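Local coordinates for protein (R)-specific enoyl-CoA hydratase (Pseudomonas aeruginosa, PDB 5CPG) that hydrates trans-2-enoyl-CoA thioesters to (R)-3-hydroxyacyl-CoA, as the hydratase 2 members of the MaoC family with their hotdog fold do, at residues Gly14-Tyr19 / Lys100-Val105; Ala24-Gln29 / Pro150-Gly155; Asn112-Ala117 / Ala133-Pro138. All coordinates share one frame; numbering follows the deposited sequence.

Interactions 1 and 3 belong to one antiparallel sheet: interaction 1 pairs the edge strand 16-22 with strand 98-109, and interaction 3 pairs strands 113-121 and 127-136. Their centres lie about 13 Å apart and they touch, because strands 98-109 and 113-121 are neighbours. Along the chain interaction 1 closes before interaction 3 opens, whereas the segments of interactions 1 and 2 alternate. Interaction 2 sits on the opposite side of the chain's centre, about 27 Å from interaction 1 and 31 Å from interaction 3, centre to centre. It brings the C-terminal strand 152-154 against helix 25-35, which follows strand 16-22, and it lies at the interface with the second subunit.

Interaction 1: Gly14-Tyr19 / Lys100-Val105; sequences GQKAEY and KVELEV
Gly-14 to Tyr-19 runs antiparallel to Lys-100 to Val-105, with Ala-17 facing Leu-103 and Tyr-19 facing Val-101 as hydrogen-bonded pairs, and the two strand axes approach to 4.7 Å. The bond from Leu-103 N to Ala-17 O (2.9 Å) is nearly straight, while that from Tyr-19 N to Val-101 O is weak. On the face carrying Lys-16, Glu-102 and Glu-104, the lysine sits between two carboxylates. Its CG is anti to the carbonyl carbon (chi1 -65°) and the chain runs on extended, alongside the Glu-104 chain and in the same direction; CE comes to 3.2 Å from Glu-104 OE1. NZ makes a salt bridge to Glu-102 OE2 (3.4 Å), weak as a hydrogen bond, and a long one to Glu-104 OE1 (3.8 Å). A water donates to Glu-104 OE1 and accepts weakly from Lys-16 NZ. Both glutamates also bind Arg-119, so positive charge reaches them from two residues. Further along this face, Lys-100 CD packs against Glu-18 CD at 3.7 Å. On the other face Tyr-19 CB rests on Val-101 CB (4.1 Å), and the Tyr-19 hydroxyl bonds to Ser-35 O of the second subunit. Helix 62-73 packs under Tyr-19 and Leu-103, and strand 113-121 continues the sheet beyond 98-109.

Interaction 2: Ala24-Gln29 / Pro150-Gly155; sequences AERDLQ and PPISIG
Arg-26 reaches from the first turn of helix 25-35 to the backbone of Ile-152, crossing the side chains of both Ile-152 and Ile-154. Its guanidinium meets the carbonyl end-on: NH1 and NH2 both donate to Ile-152 O, each at 2.9 Å. The oxygen lies within 3° of the guanidinium plane, but the arrangement is not flat seen from the acceptor. Both nitrogens come from the same face of the carbonyl plane, with NH1 standing 35° out of it. One oxygen shared between two N-H groups also keeps each bond bent, with angles near 145° at the hydrogens. Ile-154 lies over a face of the guanidinium through CD1, and the same methyl touches Arg-26 CG at 3.7 Å, so the isoleucine lines both the aliphatic stem and the charged end. Gln-29, one turn on, runs counter to Ile-154 and brings OE1 to 3.6 Å from Ile-154 CG2. A water in the guanidinium plane accepts from Arg-26 NH1 (3.0 Å) and donates to Ile-154 O, a second, indirect tie to the strand. Arg-26 NH2 also bonds to a glycerol, probably from the crystallisation liquor. Helix 25-35 thus lies across the C-terminal strand 152-154, which pairs antiparallel with a strand of the second subunit; Ala-33 of that subunit packs on Ile-152, and its Pro-150 on Gln-29 and Ile-154.

Interaction 3: Asn112-Ala117 / Ala133-Pro138; sequences NRVRMA and AEIMAP
Arg-113 and Glu-134 meet in a salt bridge on one face of two paired antiparallel strands. The arginine comes side-on, NE and NH1 both donating to the single oxygen OE2 of Glu-134, NE at 2.8 Å and NH1 at 3.0 Å. OE2 lies in the guanidinium plane, yet the carboxylate is turned 73° against it: NE takes the anti lone pair of OE2, whereas NH1 arrives from above the carboxylate plane. Glu-134 is extended, while Arg-113 bends at chi3 (51°), which sets NE. The opposite face is apolar. Ile-135 CG1, placed by chi1 60° with the backbone N and the carbonyl carbon on its two sides, packs on Val-114 CB at 3.8 Å, and its CD1 meets Met-116 CE at 3.8 Å. Val-114 CG2 touches Ala-137 CB (3.9 Å). Beneath the side chains, Val-114 and Ile-135, and Met-116 and Ala-133, exchange backbone hydrogen bonds in both directions, and Ala-137 N donates to Asn-112 O (2.8 Å) where the ladder gives out. In the second shell, Arg-113 NH2 bonds to Pro-110 O, and Asn-112 ND2 to Glu-139 OE1. Val-105 of strand 98-109 packs on Val-114 and Met-116, while Ile-71 of helix 62-73 meets Ala-133 and Ile-135. This is a beta hairpin of strands 113-121 and 127-136, with one side carrying the charged Arg-113, Arg-115 and Glu-134 beside Met-136, and the other, apolar, turned to the helix that a hotdog fold wraps in its antiparallel sheet.

Interaction 1: Gly14-Tyr19 / Lys100-Val105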
loop_
_atom_site.group_PDB
_atom_site.type_symbol
_atom_site.label_atom_id
_atom_site.label_comp_id
_atom_site.label_asym_id
_atom_site.label_seq_id
_atom_site.Cartn_x
_atom_site.Cartn_y
_atom_site.Cartn_z
ATOM N N GLY A 14 -20.160 4.965 13.723
ATOM C CA GLY A 14 -21.057 4.081 12.998
ATOM C C GLY A 14 -21.321 4.438 11.542
ATOM O O GLY A 14 -21.858 3.606 10.802
ATOM N N GLN A 15 -20.993 5.665 11.141
ATOM C CA GLN A 15 -21.087 6.104 9.749
ATOM C C GLN A 15 -20.230 5.237 8.844
ATOM O O GLN A 15 -19.077 4.980 9.168
ATOM C CB GLN A 15 -20.645 7.542 9.633
ATOM C CG GLN A 15 -20.757 8.114 8.278
ATOM C CD GLN A 15 -20.668 9.615 8.333
ATOM O OE1 GLN A 15 -20.424 10.188 9.393
ATOM N NE2 GLN A 15 -20.891 10.272 7.195
ATOM N N LYS A 16 -20.779 4.791 7.714
ATOM C CA LYS A 16 -20.044 3.885 6.828
ATOM C C LYS A 16 -19.930 4.451 5.411
ATOM O O LYS A 16 -20.671 5.363 5.025
ATOM C CB LYS A 16 -20.709 2.493 6.790
ATOM C CG LYS A 16 -20.663 1.732 8.137
ATOM C CD LYS A 16 -21.214 0.322 7.996
ATOM C CE LYS A 16 -21.067 -0.493 9.277
ATOM N NZ LYS A 16 -21.479 -1.934 9.086
ATOM N N ALA A 17 -18.977 3.932 4.644
ATOM C CA ALA A 17 -18.880 4.262 3.223
ATOM C C ALA A 17 -18.231 3.077 2.537
ATOM O O ALA A 17 -17.614 2.241 3.198
ATOM C CB ALA A 17 -18.085 5.513 2.983
ATOM N N GLU A 18 -18.386 3.008 1.211
ATOM C CA GLU A 18 -17.841 1.907 0.447
ATOM C C GLU A 18 -17.066 2.411 -0.764
ATOM O O GLU A 18 -17.274 3.535 -1.215
ATOM C CB GLU A 18 -18.958 0.973 -0.036
ATOM C CG GLU A 18 -19.693 0.238 1.069
ATOM C CD GLU A 18 -20.836 -0.616 0.507
ATOM O OE1 GLU A 18 -21.127 -0.489 -0.709
ATOM O OE2 GLU A 18 -21.420 -1.410 1.276
ATOM N N TYR A 19 -16.172 1.565 -1.280
ATOM C CA TYR A 19 -15.254 1.976 -2.353
ATOM C C TYR A 19 -14.922 0.687 -3.040
ATOM O O TYR A 19 -14.491 -0.253 -2.380
ATOM C CB TYR A 19 -14.010 2.652 -1.757
ATOM C CG TYR A 19 -12.989 3.148 -2.760
ATOM C CD1 TYR A 19 -13.224 4.289 -3.501
ATOM C CD2 TYR A 19 -11.777 2.473 -2.935
ATOM C CE1 TYR A 19 -12.287 4.761 -4.424
ATOM C CE2 TYR A 19 -10.822 2.937 -3.844
ATOM C CZ TYR A 19 -11.083 4.064 -4.579
ATOM O OH TYR A 19 -10.130 4.481 -5.471
ATOM N N LYS A 100 -14.526 -4.857 -2.400
ATOM C CA LYS A 100 -15.257 -3.757 -1.813
ATOM C C LYS A 100 -14.603 -3.363 -0.497
ATOM O O LYS A 100 -14.481 -4.214 0.400
ATOM C CB LYS A 100 -16.724 -4.157 -1.576
ATOM C CG LYS A 100 -17.518 -3.120 -0.812
ATOM C CD LYS A 100 -18.916 -3.635 -0.530
ATOM C CE LYS A 100 -18.843 -5.045 0.105
ATOM N NZ LYS A 100 -20.183 -5.662 0.429
ATOM N N VAL A 101 -14.120 -2.134 -0.428
ATOM C CA VAL A 101 -13.625 -1.567 0.815
ATOM C C VAL A 101 -14.808 -1.021 1.591
ATOM O O VAL A 101 -15.639 -0.274 1.038
ATOM C CB VAL A 101 -12.612 -0.431 0.587
ATOM C CG1 VAL A 101 -12.287 0.241 1.903
ATOM C CG2 VAL A 101 -11.351 -0.983 -0.099
ATOM N N GLU A 102 -14.913 -1.443 2.838
ATOM C CA GLU A 102 -15.921 -0.885 3.737
ATOM C C GLU A 102 -15.227 -0.095 4.840
ATOM O O GLU A 102 -14.387 -0.645 5.537
ATOM C CB GLU A 102 -16.784 -1.983 4.349
ATOM C CG GLU A 102 -17.876 -1.341 5.231
ATOM C CD GLU A 102 -18.636 -2.306 6.133
ATOM O OE1 GLU A 102 -18.017 -3.109 6.868
ATOM O OE2 GLU A 102 -19.880 -2.237 6.110
ATOM N N LEU A 103 -15.580 1.166 4.971
ATOM C CA LEU A 103 -15.027 2.007 6.038
ATOM C C LEU A 103 -16.096 2.167 7.085
ATOM O O LEU A 103 -17.266 2.309 6.751
ATOM C CB LEU A 103 -14.618 3.386 5.521
ATOM C CG LEU A 103 -13.588 3.411 4.393
ATOM C CD1 LEU A 103 -13.301 4.861 4.031
ATOM C CD2 LEU A 103 -12.325 2.665 4.854
ATOM N N GLU A 104 -15.701 2.237 8.349
ATOM C CA GLU A 104 -16.689 2.568 9.376
ATOM C C GLU A 104 -16.056 3.434 10.462
ATOM O O GLU A 104 -15.000 3.076 10.961
ATOM C CB GLU A 104 -17.239 1.301 10.024
ATOM C CG GLU A 104 -18.365 1.624 11.038
ATOM C CD GLU A 104 -18.855 0.377 11.785
ATOM O OE1 GLU A 104 -18.600 -0.756 11.315
ATOM O OE2 GLU A 104 -19.489 0.539 12.860
ATOM N N VAL A 105 -16.707 4.533 10.840
ATOM C CA VAL A 105 -16.160 5.371 11.920
ATOM C C VAL A 105 -16.319 4.651 13.272
ATOM O O VAL A 105 -17.444 4.313 13.665
ATOM C CB VAL A 105 -16.838 6.742 11.987
ATOM C CG1 VAL A 105 -16.305 7.506 13.215
ATOM C CG2 VAL A 105 -16.653 7.559 10.673
HETATM O O HOH W 1 -20.323 -2.345 12.212
#

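Interaction 2: Ala24-Gln29 / Pro150-Gly155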
loop_
_atom_site.group_PDB
_atom_site.type_symbol
_atom_site.label_atom_id
_atom_site.label_comp_id
_atom_site.label_asym_id
_atom_site.label_seq_id
_atom_site.Cartn_x
_atom_site.Cartn_y
_atom_site.Cartn_z
ATOM N N ALA A 24 -7.980 -6.331 -12.082
ATOM C CA ALA A 24 -7.704 -6.660 -13.470
ATOM C C ALA A 24 -6.209 -6.774 -13.660
ATOM O O ALA A 24 -5.417 -6.445 -12.785
ATOM C CB ALA A 24 -8.297 -5.567 -14.389
ATOM N N GLU A 25 -5.807 -7.241 -14.823
ATOM C CA GLU A 25 -4.394 -7.423 -15.110
ATOM C C GLU A 25 -3.635 -6.113 -14.901
ATOM O O GLU A 25 -2.527 -6.073 -14.425
ATOM C CB GLU A 25 -4.226 -7.899 -16.560
ATOM C CG GLU A 25 -2.762 -8.067 -16.939
ATOM C CD GLU A 25 -2.526 -8.546 -18.352
ATOM O OE1 GLU A 25 -3.090 -7.919 -19.271
ATOM O OE2 GLU A 25 -1.746 -9.518 -18.523
ATOM N N ARG A 26 -4.269 -5.031 -15.279
ATOM C CA ARG A 26 -3.611 -3.745 -15.258
ATOM C C ARG A 26 -3.325 -3.305 -13.828
ATOM O O ARG A 26 -2.323 -2.660 -13.570
ATOM C CB ARG A 26 -4.523 -2.757 -15.971
ATOM C CG ARG A 26 -3.904 -1.585 -16.546
ATOM C CD ARG A 26 -4.925 -0.935 -17.443
ATOM N NE ARG A 26 -4.844 0.488 -17.222
ATOM C CZ ARG A 26 -4.126 1.313 -17.969
ATOM N NH1 ARG A 26 -3.461 0.850 -19.017
ATOM N NH2 ARG A 26 -4.086 2.595 -17.659
ATOM N N ASP A 27 -4.193 -3.713 -12.899
ATOM C CA ASP A 27 -3.965 -3.408 -11.466
ATOM C C ASP A 27 -2.746 -4.130 -10.942
ATOM O O ASP A 27 -1.939 -3.559 -10.201
ATOM C CB ASP A 27 -5.193 -3.766 -10.678
ATOM C CG ASP A 27 -6.394 -2.992 -11.176
ATOM O OD1 ASP A 27 -6.405 -1.782 -10.976
ATOM O OD2 ASP A 27 -7.289 -3.562 -11.810
ATOM N N LEU A 28 -2.588 -5.377 -11.358
ATOM C CA LEU A 28 -1.425 -6.179 -10.940
ATOM C C LEU A 28 -0.189 -5.536 -11.499
ATOM O O LEU A 28 0.812 -5.406 -10.811
ATOM C CB LEU A 28 -1.568 -7.644 -11.417
ATOM C CG LEU A 28 -2.259 -8.655 -10.488
ATOM C CD1 LEU A 28 -3.449 -8.025 -9.780
ATOM C CD2 LEU A 28 -2.651 -9.920 -11.260
ATOM N N GLN A 29 -0.244 -5.119 -12.770
ATOM C CA GLN A 29 0.936 -4.537 -13.394
ATOM C C GLN A 29 1.280 -3.155 -12.790
ATOM O O GLN A 29 2.434 -2.880 -12.536
ATOM C CB GLN A 29 0.730 -4.402 -14.889
ATOM C CG GLN A 29 0.656 -5.743 -15.575
ATOM C CD GLN A 29 0.141 -5.623 -16.982
ATOM O OE1 GLN A 29 -0.684 -4.758 -17.284
ATOM N NE2 GLN A 29 0.590 -6.518 -17.841
ATOM N N PRO A 150 -2.872 11.702 -16.931
ATOM C CA PRO A 150 -2.590 11.501 -18.352
ATOM C C PRO A 150 -2.917 10.060 -18.719
ATOM O O PRO A 150 -3.031 9.213 -17.817
ATOM C CB PRO A 150 -1.083 11.735 -18.464
ATOM C CG PRO A 150 -0.633 12.239 -17.131
ATOM C CD PRO A 150 -1.642 11.754 -16.132
ATOM N N PRO A 151 -3.022 9.759 -20.014
ATOM C CA PRO A 151 -3.188 8.365 -20.434
ATOM C C PRO A 151 -1.987 7.514 -20.018
ATOM O O PRO A 151 -0.834 7.944 -20.065
ATOM C CB PRO A 151 -3.295 8.465 -21.965
ATOM C CG PRO A 151 -2.639 9.753 -22.311
ATOM C CD PRO A 151 -2.973 10.679 -21.178
ATOM N N ILE A 152 -2.290 6.294 -19.605
ATOM C CA ILE A 152 -1.270 5.377 -19.132
ATOM C C ILE A 152 -1.421 4.121 -19.951
ATOM O O ILE A 152 -2.454 3.475 -19.900
ATOM C CB ILE A 152 -1.423 5.114 -17.614
ATOM C CG1 ILE A 152 -1.220 6.424 -16.829
ATOM C CG2 ILE A 152 -0.457 3.996 -17.165
ATOM C CD1 ILE A 152 -1.509 6.267 -15.323
ATOM N N SER A 153 -0.432 3.853 -20.792
ATOM C CA SER A 153 -0.515 2.773 -21.761
ATOM C C SER A 153 0.389 1.674 -21.320
ATOM O O SER A 153 1.543 1.906 -20.991
ATOM C CB SER A 153 -0.112 3.264 -23.165
ATOM O OG SER A 153 -0.968 4.320 -23.547
ATOM N N ILE A 154 -0.159 0.464 -21.277
ATOM C CA ILE A 154 0.644 -0.696 -20.945
ATOM C C ILE A 154 0.400 -1.719 -22.034
ATOM O O ILE A 154 -0.756 -1.958 -22.396
ATOM C CB ILE A 154 0.266 -1.317 -19.607
ATOM C CG1 ILE A 154 0.154 -0.240 -18.513
ATOM C CG2 ILE A 154 1.290 -2.390 -19.216
ATOM C CD1 ILE A 154 -0.374 -0.756 -17.153
ATOM N N GLY A 155 1.461 -2.289 -22.576
ATOM C CA GLY A 155 1.284 -3.241 -23.658
ATOM C C GLY A 155 0.733 -2.617 -24.940
ATOM O O GLY A 155 0.657 -1.388 -25.083
ATOM O OXT GLY A 155 0.350 -3.322 -25.896
HETATM O O HOH W 2 -3.093 -1.882 -20.180
#

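Interaction 3: Asn112-Ala117 / Ala133-Pro138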
loop_
_atom_site.group_PDB
_atom_site.type_symbol
_atom_site.label_atom_id
_atom_site.label_comp_id
_atom_site.label_asym_id
_atom_site.label_seq_id
_atom_site.Cartn_x
_atom_site.Cartn_y
_atom_site.Cartn_z
ATOM N N ASN A 112 -9.106 16.223 16.571
ATOM C CA ASN A 112 -9.792 15.926 15.317
ATOM C C ASN A 112 -9.493 14.529 14.789
ATOM O O ASN A 112 -9.651 14.255 13.595
ATOM C CB ASN A 112 -9.428 16.957 14.240
ATOM C CG ASN A 112 -10.278 18.177 14.303
ATOM O OD1 ASN A 112 -11.204 18.257 15.109
ATOM N ND2 ASN A 112 -9.990 19.142 13.438
ATOM N N ARG A 113 -9.120 13.634 15.684
ATOM C CA ARG A 113 -8.676 12.322 15.268
ATOM C C ARG A 113 -9.820 11.345 15.222
ATOM O O ARG A 113 -10.810 11.478 15.957
ATOM C CB ARG A 113 -7.577 11.830 16.189
ATOM C CG ARG A 113 -6.240 12.528 15.888
ATOM C CD ARG A 113 -5.218 12.372 17.018
ATOM N NE ARG A 113 -5.019 11.000 17.463
ATOM C CZ ARG A 113 -5.474 10.512 18.628
ATOM N NH1 ARG A 113 -5.234 9.244 18.980
ATOM N NH2 ARG A 113 -6.178 11.287 19.450
ATOM N N VAL A 114 -9.694 10.375 14.316
ATOM C CA VAL A 114 -10.740 9.377 14.105
ATOM C C VAL A 114 -10.101 8.019 13.956
ATOM O O VAL A 114 -9.022 7.909 13.364
ATOM C CB VAL A 114 -11.578 9.722 12.865
ATOM C CG1 VAL A 114 -12.596 8.641 12.542
ATOM C CG2 VAL A 114 -12.299 11.054 13.034
ATOM N N ARG A 115 -10.692 7.003 14.592
ATOM C CA ARG A 115 -10.332 5.618 14.362
ATOM C C ARG A 115 -11.374 5.015 13.418
ATOM O O ARG A 115 -12.568 5.114 13.669
ATOM C CB ARG A 115 -10.254 4.852 15.703
ATOM C CG ARG A 115 -9.994 3.385 15.577
ATOM C CD ARG A 115 -9.646 2.707 16.905
ATOM N NE ARG A 115 -8.339 3.161 17.363
ATOM C CZ ARG A 115 -8.146 3.946 18.418
ATOM N NH1 ARG A 115 -6.912 4.315 18.744
ATOM N NH2 ARG A 115 -9.184 4.348 19.150
ATOM N N MET A 116 -10.912 4.455 12.300
ATOM C CA MET A 116 -11.771 4.030 11.199
ATOM C C MET A 116 -11.549 2.564 10.996
ATOM O O MET A 116 -10.382 2.125 10.872
ATOM C CB MET A 116 -11.432 4.805 9.909
ATOM C CG MET A 116 -12.370 4.538 8.770
ATOM S SD MET A 116 -13.853 5.583 8.820
ATOM C CE MET A 116 -13.034 7.147 9.036
ATOM N N ALA A 117 -12.621 1.768 11.008
ATOM C CA ALA A 117 -12.455 0.370 10.653
ATOM C C ALA A 117 -12.259 0.309 9.131
ATOM O O ALA A 117 -12.884 1.085 8.420
ATOM C CB ALA A 117 -13.668 -0.452 11.061
ATOM N N ALA A 133 -7.640 2.227 10.705
ATOM C CA ALA A 133 -6.829 3.398 10.402
ATOM C C ALA A 133 -6.937 4.429 11.521
ATOM O O ALA A 133 -7.989 4.545 12.157
ATOM C CB ALA A 133 -7.294 4.026 9.097
ATOM N N GLU A 134 -5.880 5.204 11.737
ATOM C CA GLU A 134 -5.971 6.374 12.592
ATOM C C GLU A 134 -5.724 7.553 11.656
ATOM O O GLU A 134 -4.757 7.552 10.878
ATOM C CB GLU A 134 -4.946 6.346 13.746
ATOM C CG GLU A 134 -5.065 7.586 14.697
ATOM C CD GLU A 134 -3.897 7.699 15.725
ATOM O OE1 GLU A 134 -3.084 6.744 15.874
ATOM O OE2 GLU A 134 -3.781 8.752 16.391
ATOM N N ILE A 135 -6.635 8.509 11.676
ATOM C CA ILE A 135 -6.526 9.692 10.824
ATOM C C ILE A 135 -6.813 10.958 11.617
ATOM O O ILE A 135 -7.400 10.917 12.691
ATOM C CB ILE A 135 -7.517 9.600 9.628
ATOM C CG1 ILE A 135 -8.945 9.512 10.179
ATOM C CG2 ILE A 135 -7.134 8.373 8.735
ATOM C CD1 ILE A 135 -10.062 9.469 9.115
ATOM N N MET A 136 -6.409 12.095 11.053
ATOM C CA MET A 136 -6.934 13.389 11.482
ATOM C C MET A 136 -7.927 13.842 10.437
ATOM O O MET A 136 -7.583 14.050 9.267
ATOM C CB MET A 136 -5.796 14.409 11.662
ATOM C CG MET A 136 -6.305 15.757 12.173
ATOM S SD MET A 136 -4.917 16.822 12.578
ATOM C CE MET A 136 -3.954 15.665 13.512
ATOM N N ALA A 137 -9.188 13.968 10.841
ATOM C CA ALA A 137 -10.211 14.309 9.870
ATOM C C ALA A 137 -10.137 15.797 9.583
ATOM O O ALA A 137 -9.569 16.553 10.381
ATOM C CB ALA A 137 -11.621 13.917 10.416
ATOM N N PRO A 138 -10.714 16.228 8.458
ATOM C CA PRO A 138 -10.643 17.634 8.054
ATOM C C PRO A 138 -11.421 18.497 9.035
ATOM O O PRO A 138 -12.466 18.056 9.496
ATOM C CB PRO A 138 -11.316 17.652 6.673
ATOM C CG PRO A 138 -11.325 16.244 6.213
ATOM C CD PRO A 138 -11.399 15.397 7.450
#